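Local coordinates for Box C/D snoRNA protein 1 (Saccharomyces cerevisiae, PDB 6THL), which is required for box C/D snoRNA accumulation and so for snoRNA processing and ribosome biogenesis, its BCD1 domain making up the fragment described here, at residues 10-15 and 39-44; 45-50 and 77-82; 82-87 and 114-119. All blocks are in the same frame, centred on the assembly; numbering follows the deposited sequence.

Contact 1 of 3, residues 10-15 and 39-44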
loop_
_atom_site.group_PDB
_atom_site.type_symbol
_atom_site.label_atom_id
_atom_site.label_comp_id
_atom_site.label_asym_id
_atom_site.label_seq_id
_atom_site.Cartn_x
_atom_site.Cartn_y
_atom_site.Cartn_z
ATOM N N ILE B 10 0.711 1.425 27.123
ATOM C CA ILE B 10 1.599 2.397 27.860
ATOM C C ILE B 10 1.119 3.867 27.930
ATOM O O ILE B 10 0.556 4.406 26.971
ATOM C CB ILE B 10 3.069 2.343 27.370
ATOM C CG1 ILE B 10 3.334 3.333 26.228
ATOM C CG2 ILE B 10 3.447 0.914 26.983
ATOM C CD1 ILE B 10 4.765 3.302 25.711
ATOM N N ILE B 11 1.377 4.494 29.086
ATOM C CA ILE B 11 0.824 5.810 29.437
ATOM C C ILE B 11 1.875 6.870 29.345
ATOM O O ILE B 11 2.737 6.960 30.202
ATOM C CB ILE B 11 0.308 5.902 30.898
ATOM C CG1 ILE B 11 -0.567 4.698 31.271
ATOM C CG2 ILE B 11 -0.461 7.209 31.109
ATOM C CD1 ILE B 11 0.144 3.654 32.113
ATOM N N ARG B 12 1.781 7.693 28.316
ATOM C CA ARG B 12 2.653 8.822 28.186
ATOM C C ARG B 12 1.819 10.040 28.552
ATOM O O ARG B 12 0.598 10.058 28.313
ATOM C CB ARG B 12 3.208 8.910 26.764
ATOM C CG ARG B 12 4.205 7.800 26.412
ATOM C CD ARG B 12 4.145 7.394 24.921
ATOM N NE ARG B 12 5.427 6.905 24.365
ATOM C CZ ARG B 12 5.662 6.640 23.075
ATOM N NH1 ARG B 12 4.714 6.791 22.157
ATOM N NH2 ARG B 12 6.863 6.218 22.698
ATOM N N ARG B 13 2.483 11.014 29.188
ATOM C CA ARG B 13 1.947 12.345 29.514
ATOM C C ARG B 13 0.455 12.378 29.788
ATOM O O ARG B 13 -0.257 13.251 29.280
ATOM C CB ARG B 13 2.282 13.338 28.396
ATOM C CG ARG B 13 3.746 13.313 27.936
ATOM C CD ARG B 13 4.702 13.994 28.922
ATOM N NE ARG B 13 4.511 15.445 28.944
ATOM C CZ ARG B 13 4.965 16.253 29.893
ATOM N NH1 ARG B 13 5.650 15.783 30.929
ATOM N NH2 ARG B 13 4.727 17.544 29.805
ATOM N N GLY B 14 -0.012 11.420 30.589
ATOM C CA GLY B 14 -1.430 11.310 30.928
ATOM C C GLY B 14 -2.184 10.429 29.968
ATOM O O GLY B 14 -3.033 9.637 30.374
ATOM N N VAL B 15 -1.860 10.552 28.687
ATOM C CA VAL B 15 -2.589 9.856 27.646
ATOM C C VAL B 15 -2.389 8.370 27.723
ATOM O O VAL B 15 -1.234 7.890 27.830
ATOM C CB VAL B 15 -2.144 10.290 26.252
ATOM C CG1 VAL B 15 -2.779 9.387 25.208
ATOM C CG2 VAL B 15 -2.543 11.736 26.019
ATOM N N ASP B 39 12.809 19.374 25.100
ATOM C CA ASP B 39 12.479 19.149 26.530
ATOM C C ASP B 39 10.993 18.847 26.803
ATOM O O ASP B 39 10.447 19.144 27.889
ATOM C CB ASP B 39 12.943 20.319 27.407
ATOM C CG ASP B 39 12.833 20.011 28.878
ATOM O OD1 ASP B 39 13.140 18.850 29.268
ATOM O OD2 ASP B 39 12.424 20.932 29.628
ATOM N N LEU B 40 10.356 18.218 25.823
ATOM C CA LEU B 40 8.939 17.918 25.919
ATOM C C LEU B 40 8.493 16.678 25.102
ATOM O O LEU B 40 9.310 15.954 24.519
ATOM C CB LEU B 40 8.138 19.179 25.555
ATOM C CG LEU B 40 8.489 19.945 24.285
ATOM C CD1 LEU B 40 8.208 19.116 23.033
ATOM C CD2 LEU B 40 7.679 21.238 24.282
ATOM N N PHE B 41 7.194 16.414 25.115
ATOM C CA PHE B 41 6.643 15.354 24.310
ATOM C C PHE B 41 6.071 15.834 22.978
ATOM O O PHE B 41 5.469 16.900 22.889
ATOM C CB PHE B 41 5.587 14.574 25.077
ATOM C CG PHE B 41 5.424 13.183 24.558
ATOM C CD1 PHE B 41 6.268 12.173 24.986
ATOM C CD2 PHE B 41 4.481 12.903 23.575
ATOM C CE1 PHE B 41 6.142 10.896 24.485
ATOM C CE2 PHE B 41 4.349 11.627 23.066
ATOM C CZ PHE B 41 5.181 10.624 23.523
ATOM N N VAL B 42 6.279 15.022 21.943
ATOM C CA VAL B 42 5.770 15.322 20.621
ATOM C C VAL B 42 4.986 14.155 20.071
ATOM O O VAL B 42 5.104 13.021 20.499
ATOM C CB VAL B 42 6.866 15.774 19.620
ATOM C CG1 VAL B 42 7.667 16.911 20.215
ATOM C CG2 VAL B 42 7.785 14.629 19.224
ATOM N N TRP B 43 4.187 14.469 19.086
ATOM C CA TRP B 43 3.032 13.687 18.818
ATOM C C TRP B 43 2.828 13.569 17.308
ATOM O O TRP B 43 2.692 14.575 16.599
ATOM C CB TRP B 43 1.825 14.389 19.451
ATOM C CG TRP B 43 1.634 14.087 20.882
ATOM C CD1 TRP B 43 1.780 14.945 21.931
ATOM C CD2 TRP B 43 1.261 12.828 21.435
ATOM N NE1 TRP B 43 1.523 14.290 23.116
ATOM C CE2 TRP B 43 1.197 12.992 22.840
ATOM C CE3 TRP B 43 0.982 11.572 20.881
ATOM C CZ2 TRP B 43 0.848 11.956 23.694
ATOM C CZ3 TRP B 43 0.651 10.526 21.736
ATOM C CH2 TRP B 43 0.580 10.725 23.126
ATOM N N SER B 44 2.823 12.340 16.818
ATOM C CA SER B 44 2.313 12.103 15.508
ATOM C C SER B 44 0.775 12.172 15.655
ATOM O O SER B 44 0.210 11.593 16.595
ATOM C CB SER B 44 2.814 10.742 15.011
ATOM O OG SER B 44 4.117 10.487 15.536
#
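Arg12, Arg13 and Val15 rest on Phe41 and Trp43, so that a tight β-hairpin packs through its side chains against the start of the long strand 40-49 in the BCD1 domain. A type I' turn from Arg12 to Val15 joins strands 11-12 and 15-18, and three of its four residues reach an aromatic pair. Arg12 comes first, and its chain crosses the Phe41 side chain at about a right angle. Its methylene CD lies 3.7 Å from Phe41 CZ, and CG and NE also stay close to that end of the ring. CZ of Phe41 sits over one face of the guanidinium, but the two planes are 60° apart, so the groups do not stack flat.

The Arg13 and Phe41 side chains run past each other head to tail, and Arg13 lies along the root of the ring: its CG is 3.6 Å from Phe41 CB. Bends at chi2 (-75°) and chi3 (-70°) fold the chain over this root, and NE forms a salt bridge with Glu71. The same carboxylate accepts a hydrogen bond from the backbone N of Phe41, so Glu71 ties the turn and the strand together from a third position.

Beyond Gly14 the hairpin turns Val15 toward the buried Trp43. The two side chains come from opposite directions, and the indole is already covered on one face by Phe41, whose CE2 stands over the ring centre. The branches of Val15 divide the benzo end of the indole between them: CG1 is 4.2 Å from Trp43 CH2, and CG2 is 4.1 Å from Trp43 CZ2.

Contact 2 of 3, residues 45-50 and 77-82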
loop_
_atom_site.group_PDB
_atom_site.type_symbol
_atom_site.label_atom_id
_atom_site.label_comp_id
_atom_site.label_asym_id
_atom_site.label_seq_id
_atom_site.Cartn_x
_atom_site.Cartn_y
_atom_site.Cartn_z
ATOM N N VAL B 45 0.095 12.904 14.786
ATOM C CA VAL B 45 -1.339 12.737 14.710
ATOM C C VAL B 45 -1.717 12.267 13.295
ATOM O O VAL B 45 -1.034 12.580 12.318
ATOM C CB VAL B 45 -2.140 14.008 15.154
ATOM C CG1 VAL B 45 -1.582 14.612 16.434
ATOM C CG2 VAL B 45 -2.190 15.055 14.069
ATOM N N GLU B 46 -2.810 11.508 13.200
ATOM C CA GLU B 46 -3.387 11.144 11.902
ATOM C C GLU B 46 -4.556 12.084 11.502
ATOM O O GLU B 46 -5.662 12.028 12.045
ATOM C CB GLU B 46 -3.839 9.676 11.907
ATOM C CG GLU B 46 -4.506 9.288 10.603
ATOM C CD GLU B 46 -5.068 7.906 10.631
ATOM O OE1 GLU B 46 -5.329 7.407 9.523
ATOM O OE2 GLU B 46 -5.238 7.326 11.732
ATOM N N TRP B 47 -4.296 12.955 10.548
ATOM C CA TRP B 47 -5.318 13.861 10.077
ATOM C C TRP B 47 -6.173 13.109 9.085
ATOM O O TRP B 47 -5.658 12.462 8.199
ATOM C CB TRP B 47 -4.694 15.092 9.411
ATOM C CG TRP B 47 -3.964 15.936 10.361
ATOM C CD1 TRP B 47 -2.631 15.964 10.568
ATOM C CD2 TRP B 47 -4.536 16.871 11.272
ATOM N NE1 TRP B 47 -2.326 16.873 11.557
ATOM C CE2 TRP B 47 -3.486 17.438 12.002
ATOM C CE3 TRP B 47 -5.846 17.287 11.538
ATOM C CZ2 TRP B 47 -3.694 18.403 12.970
ATOM C CZ3 TRP B 47 -6.057 18.247 12.522
ATOM C CH2 TRP B 47 -4.988 18.794 13.219
ATOM N N ILE B 48 -7.484 13.171 9.261
ATOM C CA ILE B 48 -8.416 12.670 8.264
ATOM C C ILE B 48 -9.393 13.790 7.937
ATOM O O ILE B 48 -10.211 14.174 8.773
ATOM C CB ILE B 48 -9.193 11.452 8.778
ATOM C CG1 ILE B 48 -8.256 10.249 8.944
ATOM C CG2 ILE B 48 -10.305 11.106 7.813
ATOM C CD1 ILE B 48 -8.796 9.171 9.841
ATOM N N LEU B 49 -9.282 14.312 6.717
ATOM C CA LEU B 49 -10.116 15.402 6.226
ATOM C C LEU B 49 -11.307 14.832 5.502
ATOM O O LEU B 49 -11.137 14.066 4.543
ATOM C CB LEU B 49 -9.309 16.270 5.253
ATOM C CG LEU B 49 -8.000 16.816 5.833
ATOM C CD1 LEU B 49 -7.475 17.920 4.939
ATOM C CD2 LEU B 49 -8.130 17.346 7.246
ATOM N N CYS B 50 -12.503 15.191 5.972
ATOM C CA CYS B 50 -13.752 14.793 5.319
ATOM C C CYS B 50 -14.314 15.976 4.536
ATOM O O CYS B 50 -14.729 17.002 5.112
ATOM C CB CYS B 50 -14.774 14.284 6.320
ATOM S SG CYS B 50 -14.090 13.312 7.680
ATOM N N GLN B 77 -2.115 24.790 15.298
ATOM C CA GLN B 77 -0.691 25.176 15.226
ATOM C C GLN B 77 0.202 24.060 14.668
ATOM O O GLN B 77 1.236 24.338 14.063
ATOM C CB GLN B 77 -0.139 25.587 16.606
ATOM C CG GLN B 77 -0.571 26.951 17.130
ATOM C CD GLN B 77 0.094 27.309 18.464
ATOM O OE1 GLN B 77 0.963 26.589 18.963
ATOM N NE2 GLN B 77 -0.319 28.431 19.046
ATOM N N GLY B 78 -0.198 22.811 14.903
ATOM C CA GLY B 78 0.580 21.637 14.498
ATOM C C GLY B 78 -0.081 20.846 13.389
ATOM O O GLY B 78 -0.049 19.622 13.395
ATOM N N MET B 79 -0.683 21.547 12.435
ATOM C CA MET B 79 -1.309 20.906 11.298
ATOM C C MET B 79 -0.165 20.620 10.328
ATOM O O MET B 79 0.625 19.699 10.563
ATOM C CB MET B 79 -2.421 21.782 10.718
ATOM C CG MET B 79 -3.110 21.220 9.476
ATOM S SD MET B 79 -4.790 21.835 9.150
ATOM C CE MET B 79 -5.628 21.482 10.713
ATOM N N GLY B 80 -0.019 21.427 9.287
ATOM C CA GLY B 80 1.014 21.205 8.310
ATOM C C GLY B 80 0.534 21.847 7.050
ATOM O O GLY B 80 -0.659 21.791 6.758
ATOM N N LYS B 81 1.447 22.487 6.327
ATOM C CA LYS B 81 1.123 23.083 5.042
ATOM C C LYS B 81 0.183 22.199 4.236
ATOM O O LYS B 81 -1.008 22.474 4.172
ATOM C CB LYS B 81 2.384 23.381 4.226
ATOM C CG LYS B 81 2.958 24.763 4.474
ATOM C CD LYS B 81 4.232 25.008 3.672
ATOM C CE LYS B 81 4.731 26.445 3.861
ATOM N NZ LYS B 81 6.151 26.691 3.449
ATOM N N ASN B 82 0.714 21.138 3.631
ATOM C CA ASN B 82 -0.071 20.233 2.749
ATOM C C ASN B 82 -1.533 19.990 3.185
ATOM O O ASN B 82 -2.474 19.950 2.344
ATOM C CB ASN B 82 0.659 18.876 2.563
ATOM C CG ASN B 82 1.331 18.365 3.837
ATOM O OD1 ASN B 82 1.300 18.994 4.911
ATOM N ND2 ASN B 82 1.966 17.215 3.713
#
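Trp47 meets Gly78 and Met79 where strand 40-49 faces the loop that leads into helix 81-90, an example of an indole packed by a methionine on one face and by a carbonyl oxygen at its edge. Its CB leaves the strand toward the loop; a chi1 of -67° sets CG opposite the carbonyl carbon, and the indole reaches across to segment 77-82. One face is covered by Val45 of the same strand, whose CG2 sits toward the rim of the ring. Farther out, NE1 and CE2 pass near the CA of Met79, which stands off the ring plane on the same side as the Met79 methyl, and CZ2 comes within 3.8 Å of that same Met79 CA. The carbonyl oxygen of Gly78 lies at the indole edge, near its plane, 3.9 Å from Trp47 CZ2.

At the far end of the six-membered ring, CZ3 and CH2 receive the methyl of Met79, with Met79 CE 3.7 Å from Trp47 CH2. This methyl lies on the face opposite Val45, 4.0 Å from the centroid of the Trp47 six-membered ring and 27° off its normal, a CH-π contact. The sulfur stands farther back, with Met79 SD 5.1 Å from that centroid in a Met-aromatic contact. A bend at chi3 (-54°) carries the methyl from the sulfur to the ring.

Met79 immediately precedes Gly80, the N-cap of helix 81-90. The carbonyl oxygen of Met79 accepts a hydrogen bond from Ser66 of strand 62-70, the antiparallel neighbour of Trp47's strand, and its side chain also touches Leu116 on helix 109-117.

Contact 3 of 3, residues 82-87 and 114-119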
loop_
_atom_site.group_PDB
_atom_site.type_symbol
_atom_site.label_atom_id
_atom_site.label_comp_id
_atom_site.label_asym_id
_atom_site.label_seq_id
_atom_site.Cartn_x
_atom_site.Cartn_y
_atom_site.Cartn_z
ATOM N N ASN B 82 0.714 21.138 3.631
ATOM C CA ASN B 82 -0.071 20.233 2.749
ATOM C C ASN B 82 -1.533 19.990 3.185
ATOM O O ASN B 82 -2.474 19.950 2.344
ATOM C CB ASN B 82 0.659 18.876 2.563
ATOM C CG ASN B 82 1.331 18.365 3.837
ATOM O OD1 ASN B 82 1.300 18.994 4.911
ATOM N ND2 ASN B 82 1.966 17.215 3.713
ATOM N N VAL B 83 -1.675 19.822 4.504
ATOM C CA VAL B 83 -2.931 19.505 5.153
ATOM C C VAL B 83 -3.840 20.724 5.118
ATOM O O VAL B 83 -5.029 20.607 4.845
ATOM C CB VAL B 83 -2.731 19.075 6.636
ATOM C CG1 VAL B 83 -4.078 18.737 7.284
ATOM C CG2 VAL B 83 -1.760 17.903 6.755
ATOM N N PHE B 84 -3.279 21.886 5.438
ATOM C CA PHE B 84 -3.995 23.131 5.280
ATOM C C PHE B 84 -4.343 23.224 3.817
ATOM O O PHE B 84 -5.496 23.126 3.440
ATOM C CB PHE B 84 -3.140 24.323 5.710
ATOM C CG PHE B 84 -3.759 25.643 5.395
ATOM C CD1 PHE B 84 -4.442 26.350 6.370
ATOM C CD2 PHE B 84 -3.666 26.185 4.122
ATOM C CE1 PHE B 84 -5.030 27.576 6.079
ATOM C CE2 PHE B 84 -4.255 27.403 3.818
ATOM C CZ PHE B 84 -4.940 28.099 4.801
ATOM N N GLN B 85 -3.343 23.365 2.966
ATOM C CA GLN B 85 -3.647 23.531 1.562
ATOM C C GLN B 85 -4.915 22.744 1.282
ATOM O O GLN B 85 -5.900 23.282 0.762
ATOM C CB GLN B 85 -2.494 23.041 0.677
ATOM C CG GLN B 85 -1.326 24.020 0.606
ATOM C CD GLN B 85 -0.102 23.442 -0.097
ATOM O OE1 GLN B 85 0.271 22.280 0.113
ATOM N NE2 GLN B 85 0.539 24.258 -0.931
ATOM N N LYS B 86 -4.875 21.473 1.668
ATOM C CA LYS B 86 -5.919 20.526 1.325
ATOM C C LYS B 86 -7.291 20.926 1.944
ATOM O O LYS B 86 -8.328 20.839 1.272
ATOM C CB LYS B 86 -5.467 19.097 1.686
ATOM C CG LYS B 86 -6.210 18.013 0.938
ATOM C CD LYS B 86 -5.704 17.864 -0.486
ATOM C CE LYS B 86 -6.808 17.319 -1.362
ATOM N NZ LYS B 86 -6.271 16.382 -2.370
ATOM N N CYS B 87 -7.297 21.395 3.196
ATOM C CA CYS B 87 -8.496 22.021 3.784
ATOM C C CYS B 87 -8.901 23.230 2.905
ATOM O O CYS B 87 -10.051 23.350 2.477
ATOM C CB CYS B 87 -8.258 22.470 5.250
ATOM S SG CYS B 87 -7.942 21.222 6.573
ATOM N N GLN B 114 -4.371 31.184 11.768
ATOM C CA GLN B 114 -5.400 32.219 11.961
ATOM C C GLN B 114 -6.658 32.001 11.100
ATOM O O GLN B 114 -7.765 32.342 11.515
ATOM C CB GLN B 114 -4.770 33.586 11.644
ATOM C CG GLN B 114 -5.272 34.806 12.407
ATOM C CD GLN B 114 -4.657 36.086 11.841
ATOM O OE1 GLN B 114 -3.764 36.700 12.446
ATOM N NE2 GLN B 114 -5.108 36.467 10.643
ATOM N N ILE B 115 -6.486 31.443 9.909
ATOM C CA ILE B 115 -7.619 31.220 8.992
ATOM C C ILE B 115 -8.453 29.992 9.357
ATOM O O ILE B 115 -9.640 29.950 9.041
ATOM C CB ILE B 115 -7.174 31.083 7.511
ATOM C CG1 ILE B 115 -6.392 32.334 7.065
ATOM C CG2 ILE B 115 -8.388 30.848 6.601
ATOM C CD1 ILE B 115 -5.515 32.122 5.851
ATOM N N LEU B 116 -7.838 28.995 9.998
ATOM C CA LEU B 116 -8.578 27.810 10.456
ATOM C C LEU B 116 -9.411 28.117 11.703
ATOM O O LEU B 116 -10.388 27.429 11.965
ATOM C CB LEU B 116 -7.644 26.624 10.744
ATOM C CG LEU B 116 -6.665 26.169 9.646
ATOM C CD1 LEU B 116 -5.856 24.986 10.153
ATOM C CD2 LEU B 116 -7.335 25.822 8.328
ATOM N N GLN B 117 -9.033 29.143 12.466
ATOM C CA GLN B 117 -9.780 29.493 13.675
ATOM C C GLN B 117 -11.147 30.132 13.421
ATOM O O GLN B 117 -12.036 30.043 14.266
ATOM C CB GLN B 117 -8.964 30.426 14.544
ATOM C CG GLN B 117 -7.774 29.753 15.188
ATOM C CD GLN B 117 -6.940 30.727 15.984
ATOM O OE1 GLN B 117 -5.707 30.673 15.959
ATOM N NE2 GLN B 117 -7.608 31.633 16.693
ATOM N N LYS B 118 -11.309 30.780 12.271
ATOM C CA LYS B 118 -12.541 31.490 11.941
ATOM C C LYS B 118 -13.207 30.728 10.810
ATOM O O LYS B 118 -13.715 31.295 9.844
ATOM C CB LYS B 118 -12.220 32.943 11.558
ATOM C CG LYS B 118 -11.171 33.627 12.442
ATOM C CD LYS B 118 -11.552 33.682 13.927
ATOM C CE LYS B 118 -10.328 33.875 14.825
ATOM N NZ LYS B 118 -10.673 34.212 16.234
ATOM N N SER B 119 -13.232 29.417 10.981
ATOM C CA SER B 119 -13.363 28.497 9.870
ATOM C C SER B 119 -14.640 27.677 9.889
ATOM O O SER B 119 -15.188 27.362 8.837
ATOM C CB SER B 119 -12.174 27.560 9.910
ATOM O OG SER B 119 -12.488 26.299 9.373
#
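An apolar helix-helix contact centred on Phe84 and Leu116 joins helix 81-90 to the end of helix 109-117, beside the β-sheet of the BCD1 domain. The pairing shows how a single aromatic side chain can bridge two helices: Phe84 supplies all the closer contacts from its helix and reaches two consecutive residues of the other, Ile115 and Leu116. CG of Phe84 is anti to the backbone N (chi1 172°), which sends the ring out from its helix toward the partner.

Leu116 meets the CD1-CE1 bond of this ring. Its CD2 branch is 3.5 Å from Phe84 CD1 and 3.7 Å from Phe84 CE1, while CG follows slightly farther behind; the methyl approaches at an oblique angle. Leu116 is buried, and it also packs on Val76 and Met79 of the loop before helix 81-90, so the contact continues inward from the partly exposed phenyl ring. Cys87, one turn beyond Phe84, points toward the second helix as well, but its side chain touches Met79 and Leu49 of strand 40-49 and stays beyond close contact with segment 114-119. The turn itself is held by a backbone bond from Cys87 N to Val83 O, 2.9 Å long.

Ile115 completes the contact at its exposed margin. Its side chain crosses that of Phe84 at about a right angle, and CD1 of Ile115 ends 4.2 Å from CZ of Phe84.

How the contacts relate
Strand 40-49 runs through contact 1 and then contact 2, whose centres lie 18 Å apart; the two are linked by chain continuity and do not otherwise touch. Contacts 2 and 3 instead merge, with centres 9 Å apart, Asn82 in common and helix 81-90 used by both. SD of Met79 meets CD1 of Leu116 at 3.5 Å, and CD1 of Leu49 lies 3.7 Å from SG of Cys87, so the packing runs on from one contact to the other between strand 40-49 and the two helices. Contact 1 lies across the chain's centre from contact 3, with centres 25 Å apart. All three belong to the packing of the BCD1 domain, and none contains a metal or ligand.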